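Local coordinates for protein glucose-6-phosphate isomerase (Chlamydia trachomatis D/UW-3/CX, PDB 6OTU) that catalyses the reversible isomerization of glucose 6-phosphate to fructose 6-phosphate, at residues A[79-84]-A[313-318]; A[182-185]-A[191-194]; A[197-202]-A[223-228]. All coordinates share one frame; numbering follows the deposited sequence.

Overall arrangement
The three contacts fall into two regions of one chain. Interaction 1 packs helix 80-89 on helix 313-327, on the opposite side of the chain's centre from the other two; its centre is about 38 Å from that of interaction 2 and about 45 Å from that of interaction 3. Along the sequence both of those lie between its two segments. Interactions 2 and 3 follow one another, their centres about 10 Å apart, and share one layer of helices over the five-stranded parallel sheet: Phe182 CE1 meets Ile199 CG2 at 3.5 Å, and Ala192 packs against Leu224 and Phe225. Both also touch the second subunit, so this corner of the sheet domain borders the dimer interface.

Interaction 1: A[79-84]-A[313-318]; sequences ELIKQM and LPLLSA
Leu80 and Leu315 mark the closest backbone approach of two helical segments, their CA atoms 8.4 Å apart; no hydrogen bond joins the segments, and the 119 Å² they bury together belongs almost wholly to three residues, Leu80, Ile81 and Leu315. Leu315 stands at the centre of this group. Its CG lies anti to the backbone N (chi1 -173°), which extends the isobutyl group away from its own helix and presents one methyl to each of two partners. CD1 meets CD1 of Leu80 at 3.7 Å, methyl against methyl, with the two side chains running obliquely to each other. The other branch, CD2, lies 4.1 Å from CD1 of Ile81, and here the chains cross at about a right angle. Leu80 already directs its CB at the opposite helix, whereas Ile81 leaves its backbone to one side and makes contact through the far end of its longer branch. Leu315 therefore fits between consecutive residues of the other helix, and across the two segments its side chain makes only apolar contacts.

Backbone bonds place these groups on regular helical turns: Met84 N donates to Leu80 O at 3.0 Å, and Ala318 N to Pro314 O at 2.9 Å. Just before Leu80, Glu79 has positive phi (56°) and closes the preceding helix in a Schellman motif, while also occupying the N-cap position of the next one. Phe485 of helix 466-487 extends the apolar group at Leu80, while Asn312 of the preceding loop touches Ile81. Leu313 and Leu316, on another side of helix 313-327, rest on strand 54-57 of the mixed sheet. This is apolar helix-helix packing of an alpha-beta-alpha fold, in which a helix lying against the sheet receives an outer helix, away from the active site.

Interaction 2: A[182-185]-A[191-194]; sequences FFVS and NAAE
Asn191, Val184 and Ala192 bury the most surface where the end of strand 180-184 meets helix 189-196. Asn191 reaches across with its amide, CG anti to the backbone N (chi1 -167°), and lays it beside the strand's last residues. Its OD1 accepts the backbone N-H of Ser185 at 2.9 Å in a nearly straight bond (174° at the hydrogen). The donor stands well above the amide plane, 46° out of it, and thus not on a lone pair. A second backbone donor, Asn186 N, also binds OD1, so this one oxygen gathers two N-H groups where the chain leaves the sheet.

Val184 supplies the apolar half. Its CG1, anti to the backbone N, rests on the helix backbone 4.0 Å from Ala192 CA and 4.1 Å from Ala192 CB. The CA atoms of Val184 and Ala192 are 5.8 Å apart, a close approach consistent with the small alanine side chain. Beyond it, Asn221 of helix 216-231 touches both side chains.

The hydroxyl of Ser185 lies 3.3 Å from Asn191 OD1, at best a weak bond with an unsettled proton; its stronger partner is Asn383 ND2 of the second subunit. The chemistry implies a turn after the strand pinned by a buried side-chain amide that satisfies main-chain N-H groups, with the neighbouring serine turned to the dimer interface.

Interaction 3: A[197-202]-A[223-228]; sequences REIDLE and ELFRQA
This is a small apolar contact, in which Leu201 meets Ala228 and Ile199 meets Phe225, between the loop that follows helix 189-196, ending in a 3-10 turn, and helix 216-231; it lies toward the periphery of the chain, its centre about 30 Å from the chain's centre, and no hydrogen bond crosses it. These two pairs account for nearly all of the 141 Å² buried.

Leu201 and Ala228 form the larger pair. With CG anti to its carbonyl carbon (chi1 -67°), Leu201 carries CD1 over the helix backbone, where this methyl comes to 3.6 Å from Ala228 O and 4.1 Å from Ala228 CB. The alanine's single methyl is consistent with so close an approach to the peptide carbonyl. These two residues also make the closest backbone approach, 8.3 Å between CA atoms.

Ile199 and Phe225 form the second pair. The terminal methyl CD1 of Ile199 touches CE2 of the phenylalanine at 4.0 Å, arriving at the ring's edge and near its plane, so it is not a CH-pi contact over the face.

Within the loop, Asp200 OD1 receives a weak bond from Glu202 N at 3.2 Å, bent to 128°, at the start of the 3-10 turn.

Around these pairs, Leu196 of helix 189-196 packs on Leu201, Phe225 and Ala228 together. Val153 of strand 151-155 touches both Ile199 and Phe225, while Val184 of the edge strand 180-184 adds to the phenylalanine's surroundings. The loop and helix 216-231 thus pack over the edge of the parallel sheet formed by strands 180-184 and 151-155, with helix 189-196 as their common neighbour.

Interaction 1: A[79-84]-A[313-318]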
# COMPACT_ATOMS: atom_id res chain seq x y z
N GLU A 79 30.82 11.17 -6.57
CA GLU A 79 30.92 12.33 -5.67
C GLU A 79 29.62 12.55 -4.90
O GLU A 79 29.10 13.67 -4.82
CB GLU A 79 31.33 13.58 -6.44
CG GLU A 79 32.60 13.39 -7.26
CD GLU A 79 33.38 14.68 -7.45
OE1 GLU A 79 34.10 15.09 -6.50
OE2 GLU A 79 33.27 15.30 -8.53
N LEU A 80 29.11 11.47 -4.30
CA LEU A 80 27.84 11.53 -3.59
C LEU A 80 27.93 12.40 -2.34
O LEU A 80 27.01 13.16 -2.04
CB LEU A 80 27.38 10.11 -3.24
CG LEU A 80 27.16 9.16 -4.42
CD1 LEU A 80 26.42 7.91 -4.00
CD2 LEU A 80 26.43 9.83 -5.56
N ILE A 81 29.03 12.31 -1.59
CA ILE A 81 29.18 13.13 -0.39
C ILE A 81 29.27 14.61 -0.75
O ILE A 81 28.68 15.47 -0.07
CB ILE A 81 30.41 12.67 0.42
CG1 ILE A 81 30.19 11.26 0.99
CG2 ILE A 81 30.75 13.69 1.52
CD1 ILE A 81 29.09 11.16 2.05
N LYS A 82 30.01 14.95 -1.81
CA LYS A 82 30.11 16.35 -2.21
C LYS A 82 28.74 16.89 -2.62
O LYS A 82 28.38 18.02 -2.29
CB LYS A 82 31.12 16.53 -3.34
N GLN A 83 27.95 16.08 -3.32
CA GLN A 83 26.62 16.53 -3.71
C GLN A 83 25.71 16.70 -2.49
O GLN A 83 24.89 17.62 -2.45
CB GLN A 83 26.01 15.57 -4.72
CG GLN A 83 26.77 15.51 -6.06
CD GLN A 83 26.03 14.65 -7.09
OE1 GLN A 83 24.91 14.99 -7.51
NE2 GLN A 83 26.64 13.54 -7.49
N MET A 84 25.84 15.83 -1.49
CA MET A 84 25.04 15.98 -0.27
C MET A 84 25.39 17.29 0.44
O MET A 84 24.50 18.02 0.88
CB MET A 84 25.25 14.79 0.66
CG MET A 84 24.50 14.85 1.99
SD MET A 84 22.69 15.06 1.88
CE MET A 84 22.09 13.47 1.25
N LEU A 313 24.55 5.37 7.24
CA LEU A 313 23.29 4.64 7.06
C LEU A 313 22.60 4.97 5.74
O LEU A 313 22.43 4.05 4.91
CB LEU A 313 22.39 4.87 8.28
CG LEU A 313 22.90 4.24 9.59
CD1 LEU A 313 22.23 4.86 10.78
CD2 LEU A 313 22.71 2.71 9.59
N PRO A 314 22.24 6.22 5.44
CA PRO A 314 21.54 6.47 4.17
C PRO A 314 22.39 6.19 2.93
O PRO A 314 21.84 5.76 1.91
CB PRO A 314 21.13 7.94 4.27
CG PRO A 314 22.07 8.54 5.22
CD PRO A 314 22.42 7.47 6.20
N LEU A 315 23.71 6.38 3.01
CA LEU A 315 24.56 6.10 1.87
C LEU A 315 24.67 4.60 1.60
O LEU A 315 24.66 4.18 0.44
CB LEU A 315 25.95 6.70 2.09
CG LEU A 315 26.86 6.60 0.86
CD1 LEU A 315 26.14 7.22 -0.34
CD2 LEU A 315 28.20 7.29 1.10
N LEU A 316 24.79 3.79 2.65
CA LEU A 316 24.82 2.34 2.47
C LEU A 316 23.49 1.84 1.92
O LEU A 316 23.45 1.07 0.96
CB LEU A 316 25.13 1.66 3.80
CG LEU A 316 25.32 0.14 3.89
CD1 LEU A 316 26.21 -0.39 2.77
CD2 LEU A 316 25.93 -0.23 5.25
N SER A 317 22.38 2.28 2.52
CA SER A 317 21.08 1.83 2.06
C SER A 317 20.85 2.23 0.60
O SER A 317 20.37 1.43 -0.20
CB SER A 317 20.00 2.38 2.98
OG SER A 317 18.75 2.41 2.31
N ALA A 318 21.28 3.44 0.22
CA ALA A 318 21.19 3.86 -1.18
C ALA A 318 21.99 2.96 -2.10
O ALA A 318 21.49 2.53 -3.15
CB ALA A 318 21.64 5.31 -1.32

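Interaction 2: A[182-185]-A[191-194]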
# COMPACT_ATOMS: atom_id res chain seq x y z
N PHE A 182 -7.60 14.45 12.00
CA PHE A 182 -8.13 13.94 10.74
C PHE A 182 -7.38 14.56 9.58
O PHE A 182 -6.81 15.66 9.68
CB PHE A 182 -9.64 14.24 10.60
CG PHE A 182 -10.47 13.65 11.70
CD1 PHE A 182 -10.69 14.36 12.87
CD2 PHE A 182 -11.02 12.39 11.57
CE1 PHE A 182 -11.44 13.82 13.89
CE2 PHE A 182 -11.78 11.83 12.59
CZ PHE A 182 -12.00 12.55 13.75
N PHE A 183 -7.38 13.84 8.45
CA PHE A 183 -6.78 14.33 7.21
C PHE A 183 -7.82 14.26 6.12
O PHE A 183 -8.38 13.19 5.86
CB PHE A 183 -5.54 13.52 6.82
CG PHE A 183 -4.47 13.54 7.85
CD1 PHE A 183 -4.50 12.66 8.92
CD2 PHE A 183 -3.44 14.47 7.78
CE1 PHE A 183 -3.51 12.69 9.89
CE2 PHE A 183 -2.43 14.50 8.74
CZ PHE A 183 -2.47 13.61 9.80
N VAL A 184 -8.08 15.40 5.48
CA VAL A 184 -8.97 15.49 4.33
C VAL A 184 -8.10 15.86 3.13
O VAL A 184 -7.48 16.94 3.11
CB VAL A 184 -10.09 16.52 4.57
CG1 VAL A 184 -10.94 16.73 3.31
CG2 VAL A 184 -10.96 16.08 5.72
N SER A 185 -8.04 14.98 2.14
CA SER A 185 -7.07 15.13 1.06
C SER A 185 -7.72 15.01 -0.31
O SER A 185 -7.58 15.91 -1.15
CB SER A 185 -5.95 14.10 1.23
OG SER A 185 -6.48 12.78 1.36
N ASN A 191 -14.49 11.91 1.27
CA ASN A 191 -13.43 12.14 2.24
C ASN A 191 -13.82 13.25 3.22
O ASN A 191 -13.72 13.07 4.44
CB ASN A 191 -12.12 12.48 1.52
CG ASN A 191 -10.89 12.42 2.43
OD1 ASN A 191 -9.77 12.66 1.97
ND2 ASN A 191 -11.10 12.12 3.71
N ALA A 192 -14.27 14.40 2.70
CA ALA A 192 -14.70 15.47 3.59
C ALA A 192 -15.91 15.05 4.41
O ALA A 192 -16.01 15.35 5.61
CB ALA A 192 -15.02 16.74 2.80
N ALA A 193 -16.85 14.34 3.79
CA ALA A 193 -18.06 13.96 4.50
C ALA A 193 -17.78 13.03 5.67
O ALA A 193 -18.34 13.20 6.76
CB ALA A 193 -19.05 13.33 3.51
N GLU A 194 -16.90 12.03 5.48
CA GLU A 194 -16.60 11.13 6.59
C GLU A 194 -16.01 11.88 7.77
O GLU A 194 -16.30 11.54 8.93
CB GLU A 194 -15.65 9.99 6.15
CG GLU A 194 -14.20 10.43 5.85
CD GLU A 194 -13.26 9.30 5.41
OE1 GLU A 194 -13.64 8.11 5.51
OE2 GLU A 194 -12.14 9.62 4.93

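Interaction 3: A[197-202]-A[223-228]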
# COMPACT_ATOMS: atom_id res chain seq x y z
N ARG A 197 -18.73 14.13 9.50
CA ARG A 197 -19.65 13.30 10.27
C ARG A 197 -19.17 13.13 11.71
O ARG A 197 -19.99 12.92 12.61
CB ARG A 197 -19.81 11.94 9.60
CG ARG A 197 -20.82 11.02 10.26
CD ARG A 197 -20.58 9.58 9.84
NE ARG A 197 -21.81 8.79 9.88
CZ ARG A 197 -22.08 7.88 10.81
NH1 ARG A 197 -21.20 7.65 11.78
NH2 ARG A 197 -23.22 7.20 10.77
N GLU A 198 -17.87 13.26 11.95
CA GLU A 198 -17.30 12.85 13.23
C GLU A 198 -16.98 13.99 14.19
O GLU A 198 -16.83 13.73 15.39
CB GLU A 198 -16.01 12.05 12.98
CG GLU A 198 -16.21 10.79 12.14
CD GLU A 198 -17.13 9.77 12.81
OE1 GLU A 198 -17.12 9.71 14.06
OE2 GLU A 198 -17.85 9.05 12.09
N ILE A 199 -16.87 15.24 13.73
CA ILE A 199 -16.22 16.30 14.50
C ILE A 199 -17.23 17.33 15.00
O ILE A 199 -18.30 17.54 14.41
CB ILE A 199 -15.11 16.99 13.68
CG1 ILE A 199 -15.73 17.77 12.51
CG2 ILE A 199 -14.11 15.96 13.17
CD1 ILE A 199 -14.73 18.38 11.56
N ASP A 200 -16.86 17.98 16.10
CA ASP A 200 -17.56 19.15 16.61
C ASP A 200 -16.85 20.38 16.05
O ASP A 200 -15.71 20.68 16.44
CB ASP A 200 -17.56 19.12 18.14
CG ASP A 200 -18.18 20.36 18.78
OD1 ASP A 200 -18.73 21.24 18.08
OD2 ASP A 200 -18.10 20.44 20.03
N LEU A 201 -17.51 21.09 15.13
CA LEU A 201 -16.86 22.21 14.44
C LEU A 201 -16.42 23.28 15.42
O LEU A 201 -15.33 23.85 15.29
CB LEU A 201 -17.79 22.81 13.38
CG LEU A 201 -18.15 21.96 12.15
CD1 LEU A 201 -19.21 22.65 11.29
CD2 LEU A 201 -16.93 21.60 11.32
N GLU A 202 -17.25 23.57 16.44
CA GLU A 202 -16.88 24.58 17.42
C GLU A 202 -15.57 24.23 18.13
O GLU A 202 -14.85 25.13 18.57
CB GLU A 202 -18.00 24.76 18.44
CG GLU A 202 -18.15 26.20 18.90
CD GLU A 202 -19.55 26.52 19.38
OE1 GLU A 202 -19.95 27.70 19.28
OE2 GLU A 202 -20.25 25.59 19.85
N GLU A 223 -13.23 25.10 0.92
CA GLU A 223 -14.53 25.71 0.66
C GLU A 223 -15.66 24.85 1.24
O GLU A 223 -16.59 25.39 1.84
CB GLU A 223 -14.72 25.95 -0.83
CG GLU A 223 -16.05 26.60 -1.21
CD GLU A 223 -16.26 27.97 -0.56
OE1 GLU A 223 -15.26 28.63 -0.22
OE2 GLU A 223 -17.44 28.36 -0.39
N LEU A 224 -15.55 23.52 1.11
CA LEU A 224 -16.54 22.64 1.73
C LEU A 224 -16.61 22.83 3.24
O LEU A 224 -17.69 22.77 3.84
CB LEU A 224 -16.21 21.18 1.42
CG LEU A 224 -16.96 20.51 0.27
CD1 LEU A 224 -16.55 19.07 0.18
CD2 LEU A 224 -18.46 20.64 0.43
N PHE A 225 -15.47 23.04 3.89
CA PHE A 225 -15.49 23.21 5.34
C PHE A 225 -15.98 24.59 5.73
O PHE A 225 -16.72 24.73 6.71
CB PHE A 225 -14.10 22.93 5.91
CG PHE A 225 -13.89 21.48 6.29
CD1 PHE A 225 -13.78 20.50 5.31
CD2 PHE A 225 -13.81 21.10 7.62
CE1 PHE A 225 -13.59 19.15 5.66
CE2 PHE A 225 -13.63 19.76 7.97
CZ PHE A 225 -13.52 18.78 6.98
N ARG A 226 -15.58 25.63 4.96
CA ARG A 226 -16.07 26.98 5.23
C ARG A 226 -17.58 27.03 5.20
O ARG A 226 -18.19 27.68 6.05
CB ARG A 226 -15.49 27.98 4.21
CG ARG A 226 -13.98 28.17 4.28
CD ARG A 226 -13.56 29.63 4.30
NE ARG A 226 -12.11 29.74 4.51
CZ ARG A 226 -11.53 30.59 5.36
NH1 ARG A 226 -12.26 31.43 6.09
NH2 ARG A 226 -10.20 30.60 5.47
N GLN A 227 -18.20 26.32 4.25
CA GLN A 227 -19.66 26.30 4.16
C GLN A 227 -20.27 25.59 5.35
O GLN A 227 -21.33 26.02 5.85
CB GLN A 227 -20.10 25.63 2.86
CG GLN A 227 -19.44 26.21 1.63
CD GLN A 227 -20.39 26.49 0.50
OE1 GLN A 227 -20.35 25.83 -0.55
NE2 GLN A 227 -21.27 27.47 0.69
N ALA A 228 -19.63 24.53 5.83
CA ALA A 228 -20.17 23.80 6.98
C ALA A 228 -20.18 24.68 8.23
O ALA A 228 -21.16 24.68 8.98
CB ALA A 228 -19.39 22.50 7.20